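Local structure of putative alpha-L-fucosidase (Bacteroides thetaiotaomicron, 3EYP) at residues A204-M209 / Y249-D255. The protein is probably an alpha-L-fucosidase of glycosyl hydrolase family 29, removing fucose from glycans. Sequence-based numbering, arbitrary orientation.
Sequences ADVRWM and YIPAETD
The Ile250 side chain packs over the backbone of 204-209: its CG2 lies 3.4 Å from Val206 C and 4.1 Å from Ala204 CB. Both segments are extended around Val206-Trp208 and Pro251-Asp255, and their end-to-end directions lie 56° apart. Arg207 and Ala252 form a single parallel beta bridge, CA to CA 4.8 Å. Arg207 N donates to Pro251 O (2.8 Å), and Glu253 N donates to Arg207 O (2.8 Å). The Arg207 side chain (chi1 p, chi2 t) brings NH1 to Ile250 O at 2.9 Å; NE and NH2 reach Leu239 O and Trp221 O. Met209 lays CB 3.9 Å from Ala252 CB and CE 3.6 Å from Thr254 CG2. Val206 also bonds to strand 193-195, so 204-209 links the two outermost strands, 193-195 and 253-257, consistent with closure of the TIM barrel. Trp208 NE1 makes a weak hydrogen bond to Asp255 OD1 (3.0 Å), while OD2 binds a glycerol. The backbone N and O of Arg207, with Pro251 O, Glu253 N and Ile250 O, are thus paired in a buried contact, and an acidic side chain faces a probable pocket.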
# COMPACT_ATOMS: atom_id res chain seq x y z
N ALA A 204 2.70 13.65 7.12
CA ALA A 204 2.52 12.36 6.47
C ALA A 204 1.84 11.38 7.40
O ALA A 204 2.18 11.29 8.59
CB ALA A 204 3.92 11.80 6.07
N ASP A 205 0.91 10.63 6.84
CA ASP A 205 0.27 9.49 7.49
C ASP A 205 1.04 8.22 7.14
O ASP A 205 1.18 7.29 7.96
CB ASP A 205 -1.19 9.35 7.09
CG ASP A 205 -2.02 10.47 7.63
OD1 ASP A 205 -1.99 10.74 8.84
OD2 ASP A 205 -2.73 11.06 6.84
N VAL A 206 1.48 8.20 5.90
CA VAL A 206 2.27 7.08 5.36
C VAL A 206 3.48 7.59 4.60
O VAL A 206 3.49 8.73 4.08
CB VAL A 206 1.40 6.12 4.53
CG1 VAL A 206 0.16 5.67 5.38
CG2 VAL A 206 0.91 6.76 3.18
N ARG A 207 4.50 6.74 4.53
CA ARG A 207 5.75 7.11 3.90
C ARG A 207 6.06 6.30 2.66
O ARG A 207 5.56 5.19 2.45
CB ARG A 207 6.91 6.88 4.90
CG ARG A 207 7.17 5.39 5.29
CD ARG A 207 8.40 5.23 6.27
NE ARG A 207 8.96 3.88 6.25
CZ ARG A 207 8.78 2.95 7.20
NH1 ARG A 207 7.93 3.16 8.19
NH2 ARG A 207 9.34 1.74 7.08
N TRP A 208 7.02 6.83 1.91
CA TRP A 208 7.72 6.05 0.88
C TRP A 208 8.72 5.05 1.48
O TRP A 208 9.20 5.18 2.59
CB TRP A 208 8.44 6.96 -0.10
CG TRP A 208 8.87 6.28 -1.34
CD1 TRP A 208 8.16 5.37 -2.07
CD2 TRP A 208 10.09 6.49 -2.04
NE1 TRP A 208 8.89 4.99 -3.18
CE2 TRP A 208 10.07 5.67 -3.18
CE3 TRP A 208 11.21 7.30 -1.80
CZ2 TRP A 208 11.14 5.65 -4.10
CZ3 TRP A 208 12.26 7.29 -2.71
CH2 TRP A 208 12.21 6.48 -3.84
N MET A 209 9.07 4.04 0.69
CA MET A 209 9.93 2.99 1.17
C MET A 209 11.21 2.83 0.38
O MET A 209 11.84 1.81 0.41
CB MET A 209 9.21 1.64 1.26
CG MET A 209 8.13 1.48 0.28
SD MET A 209 8.57 1.51 -1.45
CE MET A 209 9.30 -0.11 -1.59
N TYR A 249 5.23 7.11 13.93
CA TYR A 249 4.47 5.95 13.37
C TYR A 249 3.92 6.42 12.05
O TYR A 249 2.99 7.22 11.98
CB TYR A 249 3.38 5.50 14.31
CG TYR A 249 2.83 4.12 14.00
CD1 TYR A 249 3.14 3.03 14.80
CD2 TYR A 249 1.97 3.92 12.92
CE1 TYR A 249 2.65 1.75 14.50
CE2 TYR A 249 1.48 2.67 12.62
CZ TYR A 249 1.81 1.59 13.40
OH TYR A 249 1.29 0.31 13.09
N ILE A 250 4.63 6.02 11.01
CA ILE A 250 4.31 6.42 9.61
C ILE A 250 4.66 5.24 8.75
O ILE A 250 5.82 5.12 8.26
CB ILE A 250 5.12 7.65 9.14
CG1 ILE A 250 5.08 8.78 10.15
CG2 ILE A 250 4.56 8.16 7.81
CD1 ILE A 250 6.17 9.84 9.98
N PRO A 251 3.71 4.32 8.57
CA PRO A 251 4.03 3.10 7.91
C PRO A 251 4.35 3.27 6.42
O PRO A 251 3.95 4.25 5.80
CB PRO A 251 2.77 2.23 8.08
CG PRO A 251 1.73 3.10 8.60
CD PRO A 251 2.31 4.40 9.04
N ALA A 252 5.10 2.34 5.91
CA ALA A 252 5.49 2.32 4.49
C ALA A 252 4.36 1.96 3.54
O ALA A 252 3.65 0.93 3.69
CB ALA A 252 6.68 1.37 4.25
N GLU A 253 4.29 2.75 2.47
CA GLU A 253 3.44 2.41 1.30
C GLU A 253 4.31 2.08 0.07
O GLU A 253 5.15 2.84 -0.32
CB GLU A 253 2.49 3.57 1.01
CG GLU A 253 1.31 3.20 0.05
CD GLU A 253 0.55 4.44 -0.38
OE1 GLU A 253 -0.54 4.71 0.15
OE2 GLU A 253 1.07 5.17 -1.20
N THR A 254 4.12 0.89 -0.49
CA THR A 254 4.98 0.37 -1.52
C THR A 254 4.33 0.54 -2.89
O THR A 254 3.31 -0.08 -3.19
CB THR A 254 5.27 -1.16 -1.31
OG1 THR A 254 5.86 -1.33 0.00
CG2 THR A 254 6.21 -1.71 -2.35
N ASP A 255 4.96 1.36 -3.69
CA ASP A 255 4.40 1.72 -5.05
C ASP A 255 5.17 1.11 -6.18
O ASP A 255 6.38 1.09 -6.15
CB ASP A 255 4.27 3.21 -5.24
CG ASP A 255 5.59 3.95 -5.33
OD1 ASP A 255 6.52 3.68 -4.52
OD2 ASP A 255 5.66 4.86 -6.19